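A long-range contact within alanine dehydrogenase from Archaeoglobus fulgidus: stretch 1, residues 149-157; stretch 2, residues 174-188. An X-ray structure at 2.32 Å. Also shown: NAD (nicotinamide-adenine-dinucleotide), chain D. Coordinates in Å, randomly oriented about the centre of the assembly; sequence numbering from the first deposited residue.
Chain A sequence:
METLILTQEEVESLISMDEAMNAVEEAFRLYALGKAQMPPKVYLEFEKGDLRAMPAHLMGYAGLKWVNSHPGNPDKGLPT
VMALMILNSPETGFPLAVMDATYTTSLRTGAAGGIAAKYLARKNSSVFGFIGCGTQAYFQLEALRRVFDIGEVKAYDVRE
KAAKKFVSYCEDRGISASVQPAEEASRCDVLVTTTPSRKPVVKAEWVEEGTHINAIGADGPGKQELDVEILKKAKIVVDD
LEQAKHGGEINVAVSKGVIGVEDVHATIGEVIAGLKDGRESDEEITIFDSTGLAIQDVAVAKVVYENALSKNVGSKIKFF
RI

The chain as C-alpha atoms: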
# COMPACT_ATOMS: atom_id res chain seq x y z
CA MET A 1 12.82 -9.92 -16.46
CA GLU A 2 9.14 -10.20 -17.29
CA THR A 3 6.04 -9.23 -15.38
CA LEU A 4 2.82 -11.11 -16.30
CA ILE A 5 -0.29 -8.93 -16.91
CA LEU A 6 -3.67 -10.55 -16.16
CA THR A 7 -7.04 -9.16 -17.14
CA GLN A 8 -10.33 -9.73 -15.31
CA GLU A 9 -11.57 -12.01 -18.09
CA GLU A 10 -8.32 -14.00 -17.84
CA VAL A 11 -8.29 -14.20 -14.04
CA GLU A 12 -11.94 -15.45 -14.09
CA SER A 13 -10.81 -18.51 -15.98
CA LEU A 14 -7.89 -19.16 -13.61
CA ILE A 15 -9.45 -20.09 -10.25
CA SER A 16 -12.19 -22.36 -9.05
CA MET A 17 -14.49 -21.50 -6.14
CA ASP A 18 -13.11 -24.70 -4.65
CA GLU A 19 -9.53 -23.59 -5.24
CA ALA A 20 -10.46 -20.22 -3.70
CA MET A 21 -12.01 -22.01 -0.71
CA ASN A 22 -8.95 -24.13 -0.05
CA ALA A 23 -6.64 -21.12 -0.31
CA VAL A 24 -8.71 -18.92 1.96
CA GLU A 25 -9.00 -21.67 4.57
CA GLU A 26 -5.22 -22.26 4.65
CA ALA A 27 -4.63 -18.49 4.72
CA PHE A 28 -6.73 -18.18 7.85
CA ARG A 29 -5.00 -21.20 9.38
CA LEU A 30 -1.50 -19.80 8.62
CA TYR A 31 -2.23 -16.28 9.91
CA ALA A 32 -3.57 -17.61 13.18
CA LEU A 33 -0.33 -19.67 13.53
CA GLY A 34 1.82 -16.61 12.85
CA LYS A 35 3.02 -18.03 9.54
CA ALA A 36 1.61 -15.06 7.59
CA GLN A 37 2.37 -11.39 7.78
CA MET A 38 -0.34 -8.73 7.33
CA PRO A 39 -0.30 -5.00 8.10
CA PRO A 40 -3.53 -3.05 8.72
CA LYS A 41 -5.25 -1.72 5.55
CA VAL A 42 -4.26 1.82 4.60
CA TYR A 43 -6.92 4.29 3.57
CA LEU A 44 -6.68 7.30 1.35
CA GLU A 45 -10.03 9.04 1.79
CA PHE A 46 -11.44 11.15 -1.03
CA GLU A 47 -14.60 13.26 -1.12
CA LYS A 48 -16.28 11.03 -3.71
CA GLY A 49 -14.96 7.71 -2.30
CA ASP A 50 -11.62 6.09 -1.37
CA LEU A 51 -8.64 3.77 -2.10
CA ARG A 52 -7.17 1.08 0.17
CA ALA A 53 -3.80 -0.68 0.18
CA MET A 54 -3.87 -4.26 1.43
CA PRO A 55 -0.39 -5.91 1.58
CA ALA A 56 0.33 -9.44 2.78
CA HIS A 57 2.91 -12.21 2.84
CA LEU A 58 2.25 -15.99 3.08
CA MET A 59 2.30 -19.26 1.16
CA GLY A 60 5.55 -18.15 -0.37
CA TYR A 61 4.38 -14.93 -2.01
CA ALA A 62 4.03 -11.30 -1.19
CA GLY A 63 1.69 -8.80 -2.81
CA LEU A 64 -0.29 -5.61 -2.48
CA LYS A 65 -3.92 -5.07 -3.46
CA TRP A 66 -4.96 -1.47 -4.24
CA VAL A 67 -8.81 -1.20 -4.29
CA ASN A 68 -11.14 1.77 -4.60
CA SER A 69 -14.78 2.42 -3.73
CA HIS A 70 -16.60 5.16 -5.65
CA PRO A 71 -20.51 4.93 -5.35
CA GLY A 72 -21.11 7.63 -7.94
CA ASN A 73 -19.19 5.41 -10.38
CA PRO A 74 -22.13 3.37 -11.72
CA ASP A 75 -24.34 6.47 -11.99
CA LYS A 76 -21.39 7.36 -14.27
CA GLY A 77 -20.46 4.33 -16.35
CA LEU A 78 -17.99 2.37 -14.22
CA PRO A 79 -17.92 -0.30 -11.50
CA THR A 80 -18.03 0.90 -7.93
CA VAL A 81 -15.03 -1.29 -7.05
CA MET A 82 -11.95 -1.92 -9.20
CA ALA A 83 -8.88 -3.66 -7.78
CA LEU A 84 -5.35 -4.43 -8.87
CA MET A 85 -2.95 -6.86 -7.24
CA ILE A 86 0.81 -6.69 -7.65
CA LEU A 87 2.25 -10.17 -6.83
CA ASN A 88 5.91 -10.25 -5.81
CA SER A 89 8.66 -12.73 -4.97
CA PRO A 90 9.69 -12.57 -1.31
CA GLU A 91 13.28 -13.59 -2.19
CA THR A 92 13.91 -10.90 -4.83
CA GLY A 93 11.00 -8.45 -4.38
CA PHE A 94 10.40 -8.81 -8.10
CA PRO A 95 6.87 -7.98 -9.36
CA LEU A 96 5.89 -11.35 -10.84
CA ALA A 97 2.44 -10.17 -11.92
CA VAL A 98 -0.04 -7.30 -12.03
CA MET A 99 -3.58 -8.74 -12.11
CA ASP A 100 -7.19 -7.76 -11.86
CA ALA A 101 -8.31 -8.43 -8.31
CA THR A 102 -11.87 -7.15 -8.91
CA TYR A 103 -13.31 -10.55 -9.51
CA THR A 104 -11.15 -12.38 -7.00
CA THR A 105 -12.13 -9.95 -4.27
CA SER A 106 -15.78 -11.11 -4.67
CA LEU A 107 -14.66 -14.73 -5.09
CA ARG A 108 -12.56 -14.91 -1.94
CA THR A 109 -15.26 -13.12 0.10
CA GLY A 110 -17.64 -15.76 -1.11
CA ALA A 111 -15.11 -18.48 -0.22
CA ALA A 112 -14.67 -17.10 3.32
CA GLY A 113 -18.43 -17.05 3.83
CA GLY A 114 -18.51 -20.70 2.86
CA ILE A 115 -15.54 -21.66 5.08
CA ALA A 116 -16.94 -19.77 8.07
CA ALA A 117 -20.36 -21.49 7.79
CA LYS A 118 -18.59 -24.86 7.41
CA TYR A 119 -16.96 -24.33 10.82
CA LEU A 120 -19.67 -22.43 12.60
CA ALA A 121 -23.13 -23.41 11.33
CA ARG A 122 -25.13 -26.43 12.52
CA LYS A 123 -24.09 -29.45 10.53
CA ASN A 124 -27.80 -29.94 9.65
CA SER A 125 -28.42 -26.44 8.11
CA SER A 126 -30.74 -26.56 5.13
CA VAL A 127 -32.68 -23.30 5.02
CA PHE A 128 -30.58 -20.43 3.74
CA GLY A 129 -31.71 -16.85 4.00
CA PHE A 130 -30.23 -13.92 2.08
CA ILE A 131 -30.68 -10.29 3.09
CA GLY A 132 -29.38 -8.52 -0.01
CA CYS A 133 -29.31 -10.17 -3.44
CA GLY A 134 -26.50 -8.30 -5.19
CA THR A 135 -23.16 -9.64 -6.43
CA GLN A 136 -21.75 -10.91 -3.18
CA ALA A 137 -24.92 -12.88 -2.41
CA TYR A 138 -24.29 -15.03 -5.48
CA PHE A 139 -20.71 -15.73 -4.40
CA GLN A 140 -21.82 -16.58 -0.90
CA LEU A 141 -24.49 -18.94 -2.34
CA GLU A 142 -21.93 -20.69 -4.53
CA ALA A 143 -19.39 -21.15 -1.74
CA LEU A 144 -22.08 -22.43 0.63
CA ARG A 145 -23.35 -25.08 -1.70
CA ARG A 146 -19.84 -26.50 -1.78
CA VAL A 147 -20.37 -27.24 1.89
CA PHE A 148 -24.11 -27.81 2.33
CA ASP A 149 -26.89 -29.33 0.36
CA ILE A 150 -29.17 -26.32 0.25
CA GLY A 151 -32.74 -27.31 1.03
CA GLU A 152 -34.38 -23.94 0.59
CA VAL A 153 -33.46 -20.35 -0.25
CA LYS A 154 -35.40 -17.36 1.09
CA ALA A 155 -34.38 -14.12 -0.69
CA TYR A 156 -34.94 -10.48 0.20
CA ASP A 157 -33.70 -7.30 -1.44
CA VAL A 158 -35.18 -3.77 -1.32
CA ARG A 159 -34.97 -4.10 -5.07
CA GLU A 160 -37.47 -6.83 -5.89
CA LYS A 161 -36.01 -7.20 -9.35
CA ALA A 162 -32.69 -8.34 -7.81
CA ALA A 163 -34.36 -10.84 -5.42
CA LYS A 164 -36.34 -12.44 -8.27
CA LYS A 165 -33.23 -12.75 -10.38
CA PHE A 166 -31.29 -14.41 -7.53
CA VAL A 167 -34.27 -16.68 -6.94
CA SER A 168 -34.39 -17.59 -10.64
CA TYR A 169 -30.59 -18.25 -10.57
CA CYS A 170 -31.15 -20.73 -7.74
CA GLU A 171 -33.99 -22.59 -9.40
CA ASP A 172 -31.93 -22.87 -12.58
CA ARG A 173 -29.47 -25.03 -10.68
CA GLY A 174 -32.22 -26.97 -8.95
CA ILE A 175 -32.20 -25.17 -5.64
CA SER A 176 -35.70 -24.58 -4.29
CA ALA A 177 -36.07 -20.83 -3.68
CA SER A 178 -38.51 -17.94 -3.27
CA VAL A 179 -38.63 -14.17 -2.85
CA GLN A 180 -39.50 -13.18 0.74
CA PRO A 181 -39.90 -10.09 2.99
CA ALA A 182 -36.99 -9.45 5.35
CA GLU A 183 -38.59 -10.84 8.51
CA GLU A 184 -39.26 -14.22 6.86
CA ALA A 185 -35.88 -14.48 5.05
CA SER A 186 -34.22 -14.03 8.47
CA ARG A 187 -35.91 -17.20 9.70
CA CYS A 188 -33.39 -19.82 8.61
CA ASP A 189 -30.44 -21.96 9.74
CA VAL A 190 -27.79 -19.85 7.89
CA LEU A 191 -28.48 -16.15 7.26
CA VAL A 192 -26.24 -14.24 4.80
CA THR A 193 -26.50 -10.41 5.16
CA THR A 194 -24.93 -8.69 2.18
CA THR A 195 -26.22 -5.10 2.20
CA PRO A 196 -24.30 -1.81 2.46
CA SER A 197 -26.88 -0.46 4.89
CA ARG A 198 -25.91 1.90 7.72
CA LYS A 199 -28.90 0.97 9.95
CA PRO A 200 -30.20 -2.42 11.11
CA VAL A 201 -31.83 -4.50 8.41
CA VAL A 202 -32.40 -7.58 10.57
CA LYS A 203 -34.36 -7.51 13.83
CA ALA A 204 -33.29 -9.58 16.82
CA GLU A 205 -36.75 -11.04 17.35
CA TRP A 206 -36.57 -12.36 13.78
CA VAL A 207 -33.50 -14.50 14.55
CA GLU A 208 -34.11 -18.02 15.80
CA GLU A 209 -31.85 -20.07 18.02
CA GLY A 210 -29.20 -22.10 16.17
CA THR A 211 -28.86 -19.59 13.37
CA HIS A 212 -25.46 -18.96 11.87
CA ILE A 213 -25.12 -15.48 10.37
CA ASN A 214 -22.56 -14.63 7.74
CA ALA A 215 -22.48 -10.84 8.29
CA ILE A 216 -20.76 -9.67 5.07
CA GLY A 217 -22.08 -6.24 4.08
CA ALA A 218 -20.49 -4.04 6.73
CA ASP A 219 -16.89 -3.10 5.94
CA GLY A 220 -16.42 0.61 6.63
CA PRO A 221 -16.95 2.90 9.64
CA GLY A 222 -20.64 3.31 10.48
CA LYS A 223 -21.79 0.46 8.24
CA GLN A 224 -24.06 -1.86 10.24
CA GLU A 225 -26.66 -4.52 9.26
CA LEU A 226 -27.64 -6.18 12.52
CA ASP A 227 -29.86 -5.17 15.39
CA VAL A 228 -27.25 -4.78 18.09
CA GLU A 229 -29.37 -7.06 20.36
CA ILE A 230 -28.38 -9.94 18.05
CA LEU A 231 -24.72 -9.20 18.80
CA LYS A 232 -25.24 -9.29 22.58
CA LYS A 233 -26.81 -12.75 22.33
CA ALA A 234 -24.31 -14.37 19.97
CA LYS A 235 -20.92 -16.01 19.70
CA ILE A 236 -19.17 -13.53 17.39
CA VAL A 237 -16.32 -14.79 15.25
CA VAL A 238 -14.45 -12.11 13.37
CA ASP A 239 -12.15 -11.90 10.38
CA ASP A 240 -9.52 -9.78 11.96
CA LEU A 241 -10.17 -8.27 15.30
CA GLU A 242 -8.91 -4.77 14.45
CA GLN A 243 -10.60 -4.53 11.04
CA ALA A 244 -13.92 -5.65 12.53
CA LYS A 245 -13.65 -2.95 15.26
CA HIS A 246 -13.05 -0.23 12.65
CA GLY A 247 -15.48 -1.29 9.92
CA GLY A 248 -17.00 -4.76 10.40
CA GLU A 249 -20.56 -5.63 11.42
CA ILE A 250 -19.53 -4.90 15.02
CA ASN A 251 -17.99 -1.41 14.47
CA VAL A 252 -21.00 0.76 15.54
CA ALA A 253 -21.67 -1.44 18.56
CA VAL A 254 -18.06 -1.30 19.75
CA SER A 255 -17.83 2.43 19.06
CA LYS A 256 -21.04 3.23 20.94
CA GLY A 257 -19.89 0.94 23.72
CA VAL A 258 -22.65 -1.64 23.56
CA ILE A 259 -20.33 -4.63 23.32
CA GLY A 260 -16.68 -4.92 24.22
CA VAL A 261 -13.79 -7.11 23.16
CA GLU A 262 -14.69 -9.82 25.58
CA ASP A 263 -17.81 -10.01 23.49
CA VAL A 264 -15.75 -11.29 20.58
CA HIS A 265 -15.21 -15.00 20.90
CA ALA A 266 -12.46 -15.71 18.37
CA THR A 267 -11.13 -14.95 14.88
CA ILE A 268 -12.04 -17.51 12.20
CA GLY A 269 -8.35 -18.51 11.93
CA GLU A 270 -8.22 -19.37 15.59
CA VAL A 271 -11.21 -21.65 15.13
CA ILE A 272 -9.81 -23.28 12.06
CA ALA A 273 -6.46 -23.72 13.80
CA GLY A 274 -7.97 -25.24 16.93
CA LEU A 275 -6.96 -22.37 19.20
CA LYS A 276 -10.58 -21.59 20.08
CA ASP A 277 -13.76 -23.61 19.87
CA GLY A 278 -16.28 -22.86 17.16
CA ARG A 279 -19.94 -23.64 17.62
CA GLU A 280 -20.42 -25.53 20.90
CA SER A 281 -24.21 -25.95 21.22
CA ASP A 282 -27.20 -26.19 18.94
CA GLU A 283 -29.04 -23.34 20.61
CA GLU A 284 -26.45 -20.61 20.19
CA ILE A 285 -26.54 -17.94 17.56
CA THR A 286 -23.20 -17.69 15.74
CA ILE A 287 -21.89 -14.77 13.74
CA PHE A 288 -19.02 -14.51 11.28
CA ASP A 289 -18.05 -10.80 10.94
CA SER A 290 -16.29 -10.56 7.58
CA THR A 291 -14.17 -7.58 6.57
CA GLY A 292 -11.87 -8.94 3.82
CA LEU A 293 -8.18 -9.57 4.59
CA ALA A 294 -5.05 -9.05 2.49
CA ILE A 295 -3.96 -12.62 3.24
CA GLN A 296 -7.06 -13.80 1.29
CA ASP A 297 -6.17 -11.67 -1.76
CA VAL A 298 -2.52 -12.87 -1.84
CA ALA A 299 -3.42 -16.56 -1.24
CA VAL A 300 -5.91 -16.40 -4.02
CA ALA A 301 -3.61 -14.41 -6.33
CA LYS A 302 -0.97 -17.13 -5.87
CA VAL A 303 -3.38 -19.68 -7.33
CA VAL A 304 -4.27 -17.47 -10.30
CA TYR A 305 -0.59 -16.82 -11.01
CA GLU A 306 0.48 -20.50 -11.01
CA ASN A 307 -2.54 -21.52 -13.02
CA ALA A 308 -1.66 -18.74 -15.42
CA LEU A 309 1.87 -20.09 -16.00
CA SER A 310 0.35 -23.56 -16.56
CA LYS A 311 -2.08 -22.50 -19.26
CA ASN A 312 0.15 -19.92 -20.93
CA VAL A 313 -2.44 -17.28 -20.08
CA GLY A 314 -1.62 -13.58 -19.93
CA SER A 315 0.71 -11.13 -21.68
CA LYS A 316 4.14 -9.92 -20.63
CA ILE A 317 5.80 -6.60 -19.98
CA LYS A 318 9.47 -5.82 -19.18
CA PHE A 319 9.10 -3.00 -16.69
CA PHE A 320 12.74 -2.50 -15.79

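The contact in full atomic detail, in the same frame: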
# COMPACT_ATOMS: atom_id res chain seq x y z
N ASP A 149 -25.91 -29.07 1.38
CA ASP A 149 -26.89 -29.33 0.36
C ASP A 149 -27.93 -28.32 0.79
O ASP A 149 -28.42 -28.37 1.90
CB ASP A 149 -27.41 -30.76 0.46
CG ASP A 149 -26.71 -31.69 -0.50
OD1 ASP A 149 -26.53 -31.28 -1.68
OD2 ASP A 149 -26.34 -32.82 -0.09
N ILE A 150 -28.22 -27.37 -0.07
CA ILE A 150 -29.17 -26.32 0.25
C ILE A 150 -30.61 -26.75 0.03
O ILE A 150 -31.04 -26.96 -1.11
CB ILE A 150 -28.83 -25.05 -0.56
CG1 ILE A 150 -27.45 -24.52 -0.10
CG2 ILE A 150 -29.89 -24.00 -0.35
CD1 ILE A 150 -26.98 -23.29 -0.79
N GLY A 151 -31.35 -26.89 1.12
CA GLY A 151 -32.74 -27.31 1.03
C GLY A 151 -33.67 -26.25 0.50
O GLY A 151 -34.48 -26.54 -0.37
N GLU A 152 -33.53 -25.04 1.01
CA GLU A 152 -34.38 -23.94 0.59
C GLU A 152 -33.70 -22.58 0.71
O GLU A 152 -32.95 -22.34 1.64
CB GLU A 152 -35.65 -23.90 1.43
CG GLU A 152 -36.60 -22.81 0.99
CD GLU A 152 -37.67 -22.51 2.03
OE1 GLU A 152 -38.58 -21.69 1.75
OE2 GLU A 152 -37.60 -23.10 3.12
N VAL A 153 -34.00 -21.70 -0.24
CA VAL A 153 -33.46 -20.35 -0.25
C VAL A 153 -34.60 -19.35 -0.10
O VAL A 153 -35.61 -19.43 -0.79
CB VAL A 153 -32.66 -20.08 -1.56
CG1 VAL A 153 -32.44 -18.56 -1.76
CG2 VAL A 153 -31.32 -20.84 -1.49
N LYS A 154 -34.43 -18.42 0.85
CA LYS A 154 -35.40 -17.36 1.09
C LYS A 154 -34.66 -16.05 0.77
O LYS A 154 -33.72 -15.68 1.48
CB LYS A 154 -35.84 -17.41 2.54
CG LYS A 154 -36.49 -18.76 2.88
CD LYS A 154 -36.66 -18.93 4.38
CE LYS A 154 -38.09 -18.92 4.81
NZ LYS A 154 -38.11 -19.09 6.29
N ALA A 155 -35.08 -15.34 -0.28
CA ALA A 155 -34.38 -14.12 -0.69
C ALA A 155 -35.07 -12.77 -0.57
O ALA A 155 -36.17 -12.57 -1.08
CB ALA A 155 -33.89 -14.31 -2.13
N TYR A 156 -34.40 -11.82 0.05
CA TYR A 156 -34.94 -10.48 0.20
C TYR A 156 -34.01 -9.37 -0.23
O TYR A 156 -32.85 -9.33 0.18
CB TYR A 156 -35.31 -10.19 1.65
CG TYR A 156 -35.62 -8.70 1.88
CD1 TYR A 156 -34.65 -7.83 2.40
CD2 TYR A 156 -36.88 -8.17 1.52
CE1 TYR A 156 -34.93 -6.46 2.57
CE2 TYR A 156 -37.16 -6.80 1.68
CZ TYR A 156 -36.18 -5.95 2.20
OH TYR A 156 -36.45 -4.61 2.33
N ASP A 157 -34.51 -8.45 -1.03
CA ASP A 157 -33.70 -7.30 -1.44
C ASP A 157 -34.68 -6.15 -1.50
O ASP A 157 -35.85 -6.40 -1.76
CB ASP A 157 -33.06 -7.56 -2.82
CG ASP A 157 -31.89 -6.59 -3.14
OD1 ASP A 157 -30.75 -7.08 -3.42
OD2 ASP A 157 -32.09 -5.36 -3.13
N GLY A 174 -31.44 -26.08 -9.80
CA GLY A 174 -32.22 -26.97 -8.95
C GLY A 174 -32.39 -26.65 -7.48
O GLY A 174 -32.86 -27.48 -6.72
N ILE A 175 -32.01 -25.46 -7.05
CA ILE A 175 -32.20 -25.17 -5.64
C ILE A 175 -33.56 -24.51 -5.42
O ILE A 175 -33.86 -23.46 -6.00
CB ILE A 175 -31.10 -24.26 -5.11
CG1 ILE A 175 -29.76 -25.00 -5.11
CG2 ILE A 175 -31.46 -23.81 -3.71
CD1 ILE A 175 -28.54 -24.08 -5.06
N SER A 176 -34.39 -25.14 -4.60
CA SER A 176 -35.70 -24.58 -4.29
C SER A 176 -35.51 -23.18 -3.67
O SER A 176 -34.72 -23.00 -2.74
CB SER A 176 -36.44 -25.50 -3.32
OG SER A 176 -37.04 -24.74 -2.27
N ALA A 177 -36.23 -22.19 -4.18
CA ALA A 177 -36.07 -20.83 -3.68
C ALA A 177 -37.26 -19.89 -3.93
O ALA A 177 -38.03 -20.09 -4.86
CB ALA A 177 -34.78 -20.21 -4.27
N SER A 178 -37.41 -18.86 -3.09
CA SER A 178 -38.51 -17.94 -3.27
C SER A 178 -38.17 -16.56 -2.75
O SER A 178 -37.32 -16.42 -1.88
CB SER A 178 -39.77 -18.44 -2.54
OG SER A 178 -39.74 -18.10 -1.15
N VAL A 179 -38.83 -15.55 -3.29
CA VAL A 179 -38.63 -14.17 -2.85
C VAL A 179 -39.41 -14.06 -1.54
O VAL A 179 -40.48 -14.66 -1.40
CB VAL A 179 -39.19 -13.17 -3.89
CG1 VAL A 179 -39.09 -11.74 -3.34
CG2 VAL A 179 -38.41 -13.30 -5.20
N GLN A 180 -38.88 -13.31 -0.58
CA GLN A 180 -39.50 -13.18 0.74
C GLN A 180 -39.16 -11.86 1.41
O GLN A 180 -38.08 -11.34 1.22
CB GLN A 180 -38.99 -14.30 1.67
CG GLN A 180 -39.28 -15.74 1.22
CD GLN A 180 -40.74 -16.10 1.35
OE1 GLN A 180 -41.42 -15.55 2.19
NE2 GLN A 180 -41.21 -17.03 0.54
N PRO A 181 -40.05 -11.35 2.25
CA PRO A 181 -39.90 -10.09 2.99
C PRO A 181 -38.72 -10.34 3.90
O PRO A 181 -38.36 -11.48 4.09
CB PRO A 181 -41.18 -9.98 3.81
CG PRO A 181 -42.14 -10.91 3.10
CD PRO A 181 -41.28 -12.06 2.67
N ALA A 182 -38.16 -9.29 4.50
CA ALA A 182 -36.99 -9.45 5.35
C ALA A 182 -37.21 -10.30 6.59
O ALA A 182 -36.38 -11.13 6.93
CB ALA A 182 -36.43 -8.09 5.73
N GLU A 183 -38.31 -10.06 7.30
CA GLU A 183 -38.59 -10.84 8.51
C GLU A 183 -38.61 -12.34 8.27
O GLU A 183 -38.09 -13.10 9.08
CB GLU A 183 -39.93 -10.38 9.14
CG GLU A 183 -40.43 -11.28 10.24
CD GLU A 183 -41.45 -10.58 11.09
OE1 GLU A 183 -41.92 -11.15 12.10
OE2 GLU A 183 -41.77 -9.43 10.75
N GLU A 184 -39.19 -12.78 7.16
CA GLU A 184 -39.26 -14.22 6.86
C GLU A 184 -37.91 -14.80 6.37
O GLU A 184 -37.54 -15.91 6.74
CB GLU A 184 -40.38 -14.49 5.83
CG GLU A 184 -40.55 -15.94 5.44
CD GLU A 184 -40.90 -16.85 6.62
OE1 GLU A 184 -41.77 -16.46 7.43
OE2 GLU A 184 -40.30 -17.95 6.73
N ALA A 185 -37.19 -14.04 5.55
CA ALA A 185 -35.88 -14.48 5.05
C ALA A 185 -34.93 -14.72 6.21
O ALA A 185 -34.09 -15.59 6.14
CB ALA A 185 -35.29 -13.42 4.13
N SER A 186 -35.07 -13.93 7.27
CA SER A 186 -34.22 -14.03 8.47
C SER A 186 -34.42 -15.31 9.27
O SER A 186 -33.59 -15.68 10.11
CB SER A 186 -34.49 -12.86 9.40
OG SER A 186 -34.27 -11.66 8.73
N ARG A 187 -35.55 -15.96 9.03
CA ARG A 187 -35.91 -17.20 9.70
C ARG A 187 -35.27 -18.30 8.88
O ARG A 187 -35.80 -18.68 7.85
CB ARG A 187 -37.44 -17.32 9.69
CG ARG A 187 -37.99 -18.65 10.13
CD ARG A 187 -39.46 -18.51 10.48
NE ARG A 187 -39.65 -17.63 11.63
CZ ARG A 187 -40.45 -16.57 11.63
NH1 ARG A 187 -40.56 -15.83 12.73
NH2 ARG A 187 -41.14 -16.27 10.54
N CYS A 188 -34.13 -18.80 9.35
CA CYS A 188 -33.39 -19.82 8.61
C CYS A 188 -32.32 -20.44 9.49
O CYS A 188 -32.20 -20.07 10.65
CB CYS A 188 -32.72 -19.17 7.41
SG CYS A 188 -31.62 -17.81 7.90
PA NAD D . -24.36 -4.67 -4.73
O1A NAD D . -24.71 -3.23 -4.77
O2A NAD D . -24.34 -5.46 -6.04
O5B NAD D . -25.18 -5.64 -3.67
C5B NAD D . -25.92 -5.08 -2.50
C4B NAD D . -27.41 -5.48 -2.69
O4B NAD D . -28.05 -4.94 -1.46
C3B NAD D . -28.22 -4.75 -3.87
O3B NAD D . -28.87 -5.75 -4.76
C2B NAD D . -29.23 -3.82 -3.16
O2B NAD D . -30.41 -3.48 -3.79
C1B NAD D . -29.37 -4.55 -1.79
N9A NAD D . -29.71 -3.68 -0.70
C8A NAD D . -29.32 -2.39 -0.38
N7A NAD D . -29.86 -1.94 0.73
C5A NAD D . -30.65 -2.89 1.22
C6A NAD D . -31.48 -2.96 2.42
N6A NAD D . -31.59 -1.96 3.25
N1A NAD D . -32.16 -4.16 2.58
C2A NAD D . -32.08 -5.21 1.73
N3A NAD D . -31.29 -5.18 0.56
C4A NAD D . -30.58 -4.01 0.35
O3 NAD D . -22.95 -5.09 -3.95
PN NAD D . -22.10 -6.53 -3.69
O1N NAD D . -22.99 -7.67 -4.13
O2N NAD D . -20.68 -6.36 -4.20
O5D NAD D . -22.11 -6.48 -2.00
C5D NAD D . -21.77 -5.01 -1.54
C4D NAD D . -21.56 -4.91 -0.07
O4D NAD D . -20.47 -5.93 0.30
C3D NAD D . -21.00 -3.54 0.44
O3D NAD D . -21.33 -3.30 1.82
C2D NAD D . -19.50 -3.76 0.20
O2D NAD D . -18.69 -2.72 0.65
C1D NAD D . -19.30 -5.20 0.87
N1N NAD D . -18.17 -6.09 0.45
C2N NAD D . -17.42 -6.62 1.59
C3N NAD D . -16.46 -7.63 1.23
C7N NAD D . -15.61 -8.20 2.52
O7N NAD D . -14.47 -8.71 2.31
N7N NAD D . -16.19 -8.12 3.76
C4N NAD D . -16.20 -8.14 -0.06
C5N NAD D . -17.03 -7.53 -1.10
C6N NAD D . -17.98 -6.54 -0.84
O HOH W 1 -33.29 -27.27 -3.01
O HOH W 2 -37.98 -20.48 -0.35

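Two neighbouring parallel strands, 152-156 and 177-179, form the framework of this contact, and K154, Y156 and V153 cover most of the surface on their side of it. The backbone ladder is regular: V153 N donates to S176 O (2.9 Å), S178 N to V153 O (3.0 Å), A155 N to S178 O (3.0 Å) and Q180 N to A155 O (2.9 Å). V153 and A155 thus turn NH and CO toward the second strand, each bonding to the residues flanking its partner (S176 and S178 around A177; S178 and Q180 around V179), as parallel pairing requires, while the side chains alternate between the two faces of the sheet.

K154 lies on the same face as S178 and covers the largest area. Its long chain, m at chi1 and bent at chi3 (112°), carries the ammonium group beyond the strand to the helix and the residues after it, where K154 NZ forms a salt bridge with E184 OE2 (2.5 Å) and a hydrogen bond to R187 O (2.8 Å). A lysine suits this buried position because its long aliphatic part can pack, with K154 CB 4.0 Å from Q180 CG, while its charge is met by a carboxylate and a carbonyl oxygen. E184 also pairs with R187, through a weak bond from R187 NH2 to E184 OE1 (3.2 Å).

Y156 closes the end of the strand. A182 CB sits over its ring face, 3.8 Å from the centroid, in a CH-pi contact; the methyl sits nearly on the ring normal, 12° off it. A185, also small, brings its CB to 4.1 Å from Y156 CB.

On the other face, V153 meets A177, CB to CB at 3.4 Å, and I175, with V153 CG2 3.7 Å from I175 CG2. I150 CG2 approaches the same I175 CG2 at 3.7 Å, so branched aliphatic side chains form a small apolar cluster. Just past the strand, D157 OD1 and OD2 accept hydrogen bonds from NAD O3B (2.7 Å) and O2B (2.6 Å), respectively.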